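Local atomic coordinates of initiator protein NS1 (Murine minute virus, PDB entry 4R94), a protein that nicks viral DNA at the replication origin through its N-terminal nuclease domain and also carries ATPase and helicase activities needed for viral DNA replication. Residues Phe28-Glu33 and Lys96-Val101; Ala63-Asp68 and Thr237-Glu242; Ile89-Val94 and Trp114-Glu119. All coordinates share one frame; numbering follows the deposited sequence.

The three contacts illustrate how a nuclease domain surrounds a metal-bearing antiparallel sheet with helices. Contacts 1 and 3 lie with centres about 8 Å apart, and both set helix 81-104 against the same sheet: contact 1 through strand 24-31, contact 3 through strand 112-121, which carries a magnesium ligand. They touch at several points, among them Phe-30 CG with Val-94 CG2 at 4.0 Å. Contact 2 lies farther out, its centre about 12 Å from that of contact 3, and joins helix 54-70 to the loop before helix 242-252. Its segments bracket those of contact 3 in the chain, whereas contacts 1 and 3 alternate. Contacts 1 and 3 thus build the buried helix-on-sheet core, while contact 2 joins remote parts nearer the surface.

Contact 1 (Phe28-Glu33 and Lys96-Val101); sequences FVFKNE and KCLFEV
Phe-30 projects from strand 24-31 into the angle between Cys-97 and Leu-98 of helix 81-104, a small example of how one aromatic side chain can span the space between a sheet and the helix packed on it. The CA atoms of Phe-30 and Cys-97 stand 10.2 Å apart, so the gap is bridged by side chains. With CG of Phe-30 set beside its own backbone N, opposite the carbonyl carbon (chi1 -74°), the ring reaches toward the helix and presents its far end. There CE2 lies 4.1 Å from CB of Cys-97, and CZ lies 4.2 Å from CD2 of Leu-98. Both carbons approach the ring obliquely. The Leu-98 and Phe-30 side chains run obliquely to one another, and of the two Leu-98 methyls CD2 makes the contact. Cys-97 meets the ring with CB, the first carbon of its side chain, so the long Phe-30 side chain covers most of the distance.

The remaining surroundings of Phe-30 belong to the same core. Its ring meets Trp-153 of helix 142-160 edge-to-face and also touches Val-130 and Val-183 on neighbouring strands, while its backbone pairs with Cys-128. Strand 24-31 lies beside the metal-binding strand 125-134 in the same sheet. Phe-30 turns its side chain to the helix side, whereas the neighbouring Val-29 touches His-127 and His-129.

All three touching residues are buried, and they meet through carbon atoms alone. The chemistry is that of a hydrophobic interface: attraction comes from dispersion and from exclusion of water, and the contact itself imposes no directional bond on how helix and strand are set.

Contact 2 (Ala63-Asp68 and Thr237-Glu242); sequences AETTWD and TNFLKE
Thr-66 on helix 54-70 meets Asn-238 and Phe-239 in the turn that precedes helix 242-252, a case of one short side chain serving both polar and apolar neighbours. The polar link is slight: Asn-238 ND2 donates a weak hydrogen bond to Thr-66 OG1 over 3.4 Å, though the N-H...O angle of 164° is nearly straight. Stronger partners lie outside the pair, since OG1 also bonds to Gly-62 O one helical turn back, and Asn-238 OD1 takes the backbone N-H of Asp-232.

Van der Waals contact does the rest. The Thr-66 methyl, CG2, rests 3.2 Å from the backbone O of Asn-238. Phe-239 lies roughly at right angles to the Thr-66 side chain. Thr-66 OG1 lies at the ring edge, near its plane, 3.7 Å from Phe-239 CE1, whereas Thr-65 O approaches the ring obliquely, 4.1 Å from that carbon.

Backbone bonding shapes the turn itself, a type I beta turn closed by Leu-240 N to Thr-237 O at 3.1 Å. Both hydrogen-bonding side chains are thus tied chiefly within their own parts of the fold, which implies that the weak bond between them adds modest directionality to a contact made mainly by close fit.

Contact 3 (Ile89-Val94 and Trp114-Glu119); sequences IFDSLV and WFVQHE. With MG (magnesium ion), chain B.
A buried histidine-carboxylate pair links helix 81-104 to strand 112-121, the strand that also supplies Glu-119 to the magnesium site of the nuclease domain. His-118 NE2 donates to Asp-91 OD1 over 2.8 Å, with an N-H...O angle of 160°. The oxygen lies in the imidazole plane at the ring edge, and the bond meets OD1 on its anti side, somewhat out of the carboxylate plane; ring and carboxylate planes are 58° apart. Asp-91 reaches this position because its CG lies opposite the backbone N (chi1 -163°). Beside the bond, Val-116 CG1 comes within 3.5 Å of the same OD1, while Phe-90 CB approaches His-118 CE1 at 4.2 Å.

One residue along the strand, Glu-119 OE1 binds magnesium at 2.1 Å, in a shell completed by three waters, His-127 and His-129. Its other oxygen, OE2, takes a bond of 2.9 Å from Gln-117 NE2 and forms a salt bridge with Lys-214.

The imidazole is gripped at both nitrogens, ND1 bonding to Trp-126 and NE2 to Asp-91, whose OD2 pairs with Lys-95. These bonds fix the rotation of the ring and satisfy its polar atoms in a buried setting next to a metal-binding residue.

Contact 1 (Phe28-Glu33 and Lys96-Val101)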
loop_
_atom_site.group_PDB
_atom_site.type_symbol
_atom_site.label_atom_id
_atom_site.label_comp_id
_atom_site.label_asym_id
_atom_site.label_seq_id
_atom_site.Cartn_x
_atom_site.Cartn_y
_atom_site.Cartn_z
ATOM N N PHE A 28 0.917 -8.370 -1.210
ATOM C CA PHE A 28 -0.232 -7.881 -1.975
ATOM C C PHE A 28 0.095 -6.592 -2.720
ATOM O O PHE A 28 0.980 -5.839 -2.321
ATOM C CB PHE A 28 -1.435 -7.579 -1.062
ATOM C CG PHE A 28 -1.941 -8.759 -0.290
ATOM C CD1 PHE A 28 -2.761 -9.699 -0.894
ATOM C CD2 PHE A 28 -1.621 -8.908 1.054
ATOM C CE1 PHE A 28 -3.247 -10.768 -0.185
ATOM C CE2 PHE A 28 -2.109 -9.993 1.779
ATOM C CZ PHE A 28 -2.903 -10.934 1.143
ATOM N N VAL A 29 -0.631 -6.329 -3.798
ATOM C CA VAL A 29 -0.634 -5.001 -4.398
ATOM C C VAL A 29 -2.072 -4.508 -4.494
ATOM O O VAL A 29 -2.960 -5.215 -4.986
ATOM C CB VAL A 29 0.022 -4.985 -5.795
ATOM C CG1 VAL A 29 -0.076 -3.612 -6.408
ATOM C CG2 VAL A 29 1.484 -5.389 -5.682
ATOM N N PHE A 30 -2.297 -3.308 -3.967
ATOM C CA PHE A 30 -3.574 -2.614 -4.084
ATOM C C PHE A 30 -3.443 -1.667 -5.254
ATOM O O PHE A 30 -2.465 -0.912 -5.349
ATOM C CB PHE A 30 -3.911 -1.846 -2.803
ATOM C CG PHE A 30 -4.353 -2.721 -1.642
ATOM C CD1 PHE A 30 -3.446 -3.539 -0.974
ATOM C CD2 PHE A 30 -5.668 -2.672 -1.195
ATOM C CE1 PHE A 30 -3.855 -4.318 0.107
ATOM C CE2 PHE A 30 -6.085 -3.438 -0.116
ATOM C CZ PHE A 30 -5.188 -4.262 0.537
ATOM N N LYS A 31 -4.410 -1.700 -6.159
ATOM C CA LYS A 31 -4.325 -0.794 -7.305
ATOM C C LYS A 31 -5.690 -0.347 -7.760
ATOM O O LYS A 31 -6.703 -0.698 -7.165
ATOM C CB LYS A 31 -3.584 -1.469 -8.461
ATOM C CG LYS A 31 -4.313 -2.658 -9.018
ATOM C CD LYS A 31 -3.410 -3.416 -9.991
ATOM C CE LYS A 31 -4.018 -4.740 -10.388
ATOM N NZ LYS A 31 -3.030 -5.552 -11.176
ATOM N N ASN A 32 -5.713 0.454 -8.811
ATOM C CA ASN A 32 -6.963 0.678 -9.527
ATOM C C ASN A 32 -6.627 0.774 -11.001
ATOM O O ASN A 32 -5.454 0.798 -11.382
ATOM C CB ASN A 32 -7.735 1.907 -9.022
ATOM C CG ASN A 32 -6.944 3.205 -9.084
ATOM O OD1 ASN A 32 -6.071 3.389 -9.921
ATOM N ND2 ASN A 32 -7.292 4.135 -8.201
ATOM N N GLU A 33 -7.661 0.721 -11.821
ATOM C CA GLU A 33 -7.494 0.787 -13.271
ATOM C C GLU A 33 -8.491 1.797 -13.766
ATOM O O GLU A 33 -9.488 2.059 -13.105
ATOM C CB GLU A 33 -7.717 -0.579 -13.923
ATOM C CG GLU A 33 -6.686 -1.610 -13.493
ATOM C CD GLU A 33 -6.969 -2.994 -14.016
ATOM O OE1 GLU A 33 -7.962 -3.155 -14.758
ATOM O OE2 GLU A 33 -6.193 -3.919 -13.672
ATOM N N LYS A 96 -7.443 0.597 6.223
ATOM C CA LYS A 96 -8.790 0.230 6.670
ATOM C C LYS A 96 -9.118 -1.197 6.228
ATOM O O LYS A 96 -9.651 -1.977 7.011
ATOM C CB LYS A 96 -9.849 1.198 6.135
ATOM C CG LYS A 96 -11.235 0.942 6.698
ATOM C CD LYS A 96 -11.308 1.409 8.135
ATOM C CE LYS A 96 -12.728 1.268 8.685
ATOM N NZ LYS A 96 -12.817 1.820 10.053
ATOM N N CYS A 97 -8.771 -1.540 4.984
ATOM C CA CYS A 97 -9.063 -2.875 4.470
ATOM C C CYS A 97 -8.320 -3.945 5.257
ATOM O O CYS A 97 -8.891 -4.979 5.619
ATOM C CB CYS A 97 -8.689 -2.989 2.988
ATOM S SG CYS A 97 -9.751 -2.017 1.932
ATOM N N LEU A 98 -7.035 -3.701 5.493
ATOM C CA LEU A 98 -6.210 -4.637 6.240
ATOM C C LEU A 98 -6.805 -4.831 7.633
ATOM O O LEU A 98 -6.939 -5.959 8.104
ATOM C CB LEU A 98 -4.771 -4.133 6.355
ATOM C CG LEU A 98 -3.995 -3.934 5.055
ATOM C CD1 LEU A 98 -2.676 -3.244 5.383
ATOM C CD2 LEU A 98 -3.774 -5.260 4.340
ATOM N N PHE A 99 -7.147 -3.725 8.284
ATOM C CA PHE A 99 -7.645 -3.798 9.663
ATOM C C PHE A 99 -9.011 -4.489 9.729
ATOM O O PHE A 99 -9.286 -5.216 10.680
ATOM C CB PHE A 99 -7.700 -2.404 10.289
ATOM C CG PHE A 99 -6.351 -1.743 10.417
ATOM C CD1 PHE A 99 -5.183 -2.484 10.335
ATOM C CD2 PHE A 99 -6.256 -0.376 10.615
ATOM C CE1 PHE A 99 -3.951 -1.869 10.454
ATOM C CE2 PHE A 99 -5.028 0.236 10.737
ATOM C CZ PHE A 99 -3.882 -0.506 10.658
ATOM N N GLU A 100 -9.848 -4.281 8.712
ATOM C CA GLU A 100 -11.139 -4.956 8.653
ATOM C C GLU A 100 -10.965 -6.461 8.564
ATOM O O GLU A 100 -11.693 -7.204 9.229
ATOM C CB GLU A 100 -11.970 -4.436 7.472
ATOM C CG GLU A 100 -12.479 -3.027 7.713
ATOM C CD GLU A 100 -13.275 -2.434 6.565
ATOM O OE1 GLU A 100 -12.878 -2.610 5.396
ATOM O OE2 GLU A 100 -14.293 -1.763 6.844
ATOM N N VAL A 101 -9.989 -6.926 7.777
ATOM C CA VAL A 101 -9.780 -8.362 7.670
ATOM C C VAL A 101 -9.158 -8.909 8.955
ATOM O O VAL A 101 -9.531 -9.993 9.405
ATOM C CB VAL A 101 -8.927 -8.711 6.439
ATOM C CG1 VAL A 101 -8.699 -10.220 6.356
ATOM C CG2 VAL A 101 -9.683 -8.228 5.199
#

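Contact 2 (Ala63-Asp68 and Thr237-Glu242)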
loop_
_atom_site.group_PDB
_atom_site.type_symbol
_atom_site.label_atom_id
_atom_site.label_comp_id
_atom_site.label_asym_id
_atom_site.label_seq_id
_atom_site.Cartn_x
_atom_site.Cartn_y
_atom_site.Cartn_z
ATOM N N ALA A 63 -0.919 9.453 7.450
ATOM C CA ALA A 63 -0.234 9.495 6.151
ATOM C C ALA A 63 0.363 10.876 5.877
ATOM O O ALA A 63 1.489 10.995 5.387
ATOM C CB ALA A 63 -1.201 9.105 5.023
ATOM N N GLU A 64 -0.420 11.914 6.178
ATOM C CA GLU A 64 0.017 13.297 6.022
ATOM C C GLU A 64 1.278 13.568 6.814
ATOM O O GLU A 64 2.231 14.131 6.296
ATOM C CB GLU A 64 -1.096 14.262 6.470
ATOM C CG GLU A 64 -2.309 14.260 5.560
ATOM C CD GLU A 64 -3.538 14.880 6.221
ATOM O OE1 GLU A 64 -3.498 15.141 7.441
ATOM O OE2 GLU A 64 -4.544 15.071 5.518
ATOM N N THR A 65 1.285 13.163 8.076
ATOM C CA THR A 65 2.431 13.455 8.932
ATOM C C THR A 65 3.638 12.604 8.547
ATOM O O THR A 65 4.762 13.049 8.636
ATOM C CB THR A 65 2.055 13.275 10.412
ATOM O OG1 THR A 65 1.116 14.306 10.751
ATOM C CG2 THR A 65 3.265 13.425 11.322
ATOM N N THR A 66 3.393 11.392 8.069
ATOM C CA THR A 66 4.475 10.565 7.550
ATOM C C THR A 66 5.126 11.236 6.344
ATOM O O THR A 66 6.361 11.280 6.240
ATOM C CB THR A 66 3.963 9.162 7.179
ATOM O OG1 THR A 66 3.581 8.476 8.379
ATOM C CG2 THR A 66 5.040 8.360 6.464
ATOM N N TRP A 67 4.305 11.766 5.439
ATOM C CA TRP A 67 4.825 12.532 4.314
ATOM C C TRP A 67 5.621 13.738 4.799
ATOM O O TRP A 67 6.739 13.993 4.344
ATOM C CB TRP A 67 3.693 12.989 3.386
ATOM C CG TRP A 67 4.173 13.870 2.258
ATOM C CD1 TRP A 67 4.366 15.224 2.303
ATOM C CD2 TRP A 67 4.535 13.460 0.927
ATOM N NE1 TRP A 67 4.824 15.679 1.087
ATOM C CE2 TRP A 67 4.934 14.619 0.226
ATOM C CE3 TRP A 67 4.565 12.226 0.263
ATOM C CZ2 TRP A 67 5.348 14.586 -1.108
ATOM C CZ3 TRP A 67 4.983 12.194 -1.067
ATOM C CH2 TRP A 67 5.368 13.367 -1.736
ATOM N N ASP A 68 5.034 14.487 5.732
ATOM C CA ASP A 68 5.664 15.711 6.219
ATOM C C ASP A 68 7.031 15.451 6.869
ATOM O O ASP A 68 7.979 16.208 6.667
ATOM C CB ASP A 68 4.737 16.427 7.223
ATOM C CG ASP A 68 3.487 17.000 6.577
ATOM O OD1 ASP A 68 3.476 17.248 5.349
ATOM O OD2 ASP A 68 2.496 17.193 7.325
ATOM N N THR A 237 10.064 2.807 9.493
ATOM C CA THR A 237 10.545 3.400 8.248
ATOM C C THR A 237 9.792 4.668 7.854
ATOM O O THR A 237 10.288 5.428 7.029
ATOM C CB THR A 237 10.472 2.398 7.060
ATOM O OG1 THR A 237 9.110 2.042 6.793
ATOM C CG2 THR A 237 11.262 1.134 7.375
ATOM N N ASN A 238 8.624 4.906 8.469
ATOM C CA ASN A 238 7.707 5.983 8.070
ATOM C C ASN A 238 8.388 7.310 7.819
ATOM O O ASN A 238 8.209 7.925 6.782
ATOM C CB ASN A 238 6.639 6.240 9.145
ATOM C CG ASN A 238 5.724 5.060 9.376
ATOM O OD1 ASN A 238 6.172 3.933 9.530
ATOM N ND2 ASN A 238 4.428 5.327 9.440
ATOM N N PHE A 239 9.161 7.762 8.800
ATOM C CA PHE A 239 9.649 9.135 8.756
ATOM C C PHE A 239 11.006 9.263 8.088
ATOM O O PHE A 239 11.563 10.354 8.022
ATOM C CB PHE A 239 9.721 9.725 10.175
ATOM C CG PHE A 239 8.386 9.832 10.879
ATOM C CD1 PHE A 239 7.180 9.702 10.198
ATOM C CD2 PHE A 239 8.352 10.081 12.246
ATOM C CE1 PHE A 239 5.962 9.804 10.875
ATOM C CE2 PHE A 239 7.141 10.188 12.926
ATOM C CZ PHE A 239 5.948 10.052 12.239
ATOM N N LEU A 240 11.542 8.157 7.573
ATOM C CA LEU A 240 12.869 8.201 6.959
ATOM C C LEU A 240 12.895 8.916 5.605
ATOM O O LEU A 240 12.071 8.648 4.727
ATOM C CB LEU A 240 13.421 6.784 6.782
ATOM C CG LEU A 240 13.551 5.926 8.040
ATOM C CD1 LEU A 240 14.214 4.585 7.697
ATOM C CD2 LEU A 240 14.355 6.670 9.101
ATOM N N LYS A 241 13.870 9.809 5.439
ATOM C CA LYS A 241 14.130 10.461 4.160
ATOM C C LYS A 241 14.826 9.460 3.235
ATOM O O LYS A 241 15.337 8.451 3.718
ATOM C CB LYS A 241 14.986 11.708 4.367
ATOM C CG LYS A 241 14.345 12.730 5.315
ATOM C CD LYS A 241 15.311 13.846 5.703
ATOM C CE LYS A 241 14.551 15.004 6.345
ATOM N NZ LYS A 241 13.622 14.538 7.410
ATOM N N GLU A 242 14.854 9.730 1.925
ATOM C CA GLU A 242 15.414 8.752 0.980
ATOM C C GLU A 242 16.847 8.376 1.343
ATOM O O GLU A 242 17.208 7.207 1.308
ATOM C CB GLU A 242 15.394 9.241 -0.479
ATOM C CG GLU A 242 15.784 8.087 -1.434
ATOM C CD GLU A 242 16.016 8.452 -2.899
ATOM O OE1 GLU A 242 15.391 9.398 -3.420
ATOM O OE2 GLU A 242 16.841 7.751 -3.543
#

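Contact 3 (Ile89-Val94 and Trp114-Glu119)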
loop_
_atom_site.group_PDB
_atom_site.type_symbol
_atom_site.label_atom_id
_atom_site.label_comp_id
_atom_site.label_asym_id
_atom_site.label_seq_id
_atom_site.Cartn_x
_atom_site.Cartn_y
_atom_site.Cartn_z
ATOM N N ILE A 89 -5.270 9.634 1.005
ATOM C CA ILE A 89 -6.544 8.947 1.072
ATOM C C ILE A 89 -6.359 7.445 0.832
ATOM O O ILE A 89 -6.872 6.649 1.588
ATOM C CB ILE A 89 -7.545 9.532 0.070
ATOM C CG1 ILE A 89 -7.950 10.942 0.542
ATOM C CG2 ILE A 89 -8.770 8.621 -0.064
ATOM C CD1 ILE A 89 -8.770 11.726 -0.462
ATOM N N PHE A 90 -5.623 7.056 -0.205
ATOM C CA PHE A 90 -5.467 5.622 -0.460
ATOM C C PHE A 90 -4.743 4.924 0.694
ATOM O O PHE A 90 -5.059 3.781 1.021
ATOM C CB PHE A 90 -4.723 5.376 -1.770
ATOM C CG PHE A 90 -5.561 5.551 -3.000
ATOM C CD1 PHE A 90 -6.935 5.296 -2.987
ATOM C CD2 PHE A 90 -4.969 5.956 -4.190
ATOM C CE1 PHE A 90 -7.704 5.454 -4.149
ATOM C CE2 PHE A 90 -5.729 6.092 -5.344
ATOM C CZ PHE A 90 -7.092 5.849 -5.325
ATOM N N ASP A 91 -3.791 5.609 1.327
ATOM C CA ASP A 91 -3.090 4.998 2.467
ATOM C C ASP A 91 -4.095 4.658 3.553
ATOM O O ASP A 91 -4.084 3.550 4.094
ATOM C CB ASP A 91 -2.000 5.926 3.011
ATOM C CG ASP A 91 -1.004 5.197 3.895
ATOM O OD1 ASP A 91 -0.345 4.260 3.394
ATOM O OD2 ASP A 91 -0.894 5.563 5.090
ATOM N N SER A 92 -5.010 5.588 3.827
ATOM C CA SER A 92 -6.030 5.318 4.838
ATOM C C SER A 92 -6.956 4.173 4.420
ATOM O O SER A 92 -7.305 3.348 5.256
ATOM C CB SER A 92 -6.854 6.594 5.174
ATOM O OG SER A 92 -7.755 6.978 4.141
ATOM N N LEU A 93 -7.351 4.118 3.143
ATOM C CA LEU A 93 -8.265 3.080 2.673
ATOM C C LEU A 93 -7.631 1.685 2.652
ATOM O O LEU A 93 -8.293 0.694 3.015
ATOM C CB LEU A 93 -8.797 3.417 1.274
ATOM C CG LEU A 93 -9.669 4.677 1.176
ATOM C CD1 LEU A 93 -10.075 4.852 -0.276
ATOM C CD2 LEU A 93 -10.905 4.618 2.093
ATOM N N VAL A 94 -6.383 1.607 2.193
ATOM C CA VAL A 94 -5.648 0.351 2.208
ATOM C C VAL A 94 -5.576 -0.202 3.630
ATOM O O VAL A 94 -5.916 -1.372 3.879
ATOM C CB VAL A 94 -4.235 0.531 1.635
ATOM C CG1 VAL A 94 -3.401 -0.735 1.870
ATOM C CG2 VAL A 94 -4.325 0.830 0.127
ATOM N N TRP A 114 3.517 -5.593 9.376
ATOM C CA TRP A 114 3.168 -5.155 8.036
ATOM C C TRP A 114 4.000 -3.975 7.573
ATOM O O TRP A 114 4.595 -3.243 8.359
ATOM C CB TRP A 114 1.656 -4.845 7.909
ATOM C CG TRP A 114 1.078 -3.831 8.876
ATOM C CD1 TRP A 114 0.350 -4.095 10.003
ATOM C CD2 TRP A 114 1.178 -2.408 8.790
ATOM N NE1 TRP A 114 0.003 -2.925 10.627
ATOM C CE2 TRP A 114 0.497 -1.869 9.897
ATOM C CE3 TRP A 114 1.781 -1.529 7.876
ATOM C CZ2 TRP A 114 0.411 -0.497 10.127
ATOM C CZ3 TRP A 114 1.696 -0.182 8.097
ATOM C CH2 TRP A 114 1.005 0.333 9.215
ATOM N N PHE A 115 4.026 -3.812 6.256
ATOM C CA PHE A 115 4.768 -2.754 5.600
ATOM C C PHE A 115 3.968 -2.329 4.391
ATOM O O PHE A 115 3.476 -3.178 3.650
ATOM C CB PHE A 115 6.165 -3.254 5.167
ATOM C CG PHE A 115 6.938 -2.272 4.322
ATOM C CD1 PHE A 115 7.680 -1.254 4.912
ATOM C CD2 PHE A 115 6.937 -2.383 2.941
ATOM C CE1 PHE A 115 8.394 -0.350 4.140
ATOM C CE2 PHE A 115 7.654 -1.479 2.153
ATOM C CZ PHE A 115 8.378 -0.457 2.756
ATOM N N VAL A 116 3.855 -1.024 4.189
ATOM C CA VAL A 116 3.082 -0.466 3.098
ATOM C C VAL A 116 3.965 0.481 2.291
ATOM O O VAL A 116 4.685 1.291 2.881
ATOM C CB VAL A 116 1.848 0.271 3.687
ATOM C CG1 VAL A 116 1.203 1.206 2.677
ATOM C CG2 VAL A 116 0.853 -0.754 4.249
ATOM N N GLN A 117 3.968 0.377 0.959
ATOM C CA GLN A 117 4.716 1.340 0.142
ATOM C C GLN A 117 3.977 1.718 -1.136
ATOM O O GLN A 117 3.676 0.864 -1.997
ATOM C CB GLN A 117 6.106 0.807 -0.225
ATOM C CG GLN A 117 6.882 1.779 -1.111
ATOM C CD GLN A 117 8.385 1.620 -0.934
ATOM O OE1 GLN A 117 8.904 1.796 0.168
ATOM N NE2 GLN A 117 9.090 1.312 -2.019
ATOM N N HIS A 118 3.687 3.006 -1.253
ATOM C CA HIS A 118 3.038 3.550 -2.441
ATOM C C HIS A 118 4.067 3.871 -3.497
ATOM O O HIS A 118 5.068 4.526 -3.200
ATOM C CB HIS A 118 2.270 4.825 -2.124
ATOM C CG HIS A 118 1.162 4.625 -1.139
ATOM N ND1 HIS A 118 -0.144 4.460 -1.523
ATOM C CD2 HIS A 118 1.189 4.546 0.212
ATOM C CE1 HIS A 118 -0.895 4.314 -0.437
ATOM N NE2 HIS A 118 -0.105 4.349 0.621
ATOM N N GLU A 119 3.787 3.442 -4.720
ATOM C CA GLU A 119 4.700 3.601 -5.847
ATOM C C GLU A 119 3.989 4.053 -7.124
ATOM O O GLU A 119 2.754 4.085 -7.209
ATOM C CB GLU A 119 5.446 2.289 -6.127
ATOM C CG GLU A 119 6.275 1.786 -4.953
ATOM C CD GLU A 119 7.095 0.548 -5.279
ATOM O OE1 GLU A 119 6.785 -0.162 -6.267
ATOM O OE2 GLU A 119 8.037 0.282 -4.514
HETATM MG MG MG B . 5.847 -1.543 -7.494
HETATM O O HOH W 1 5.113 -3.024 -8.811
HETATM O O HOH W 2 6.678 -0.304 -9.035
HETATM O O HOH W 3 7.528 -2.718 -7.438
#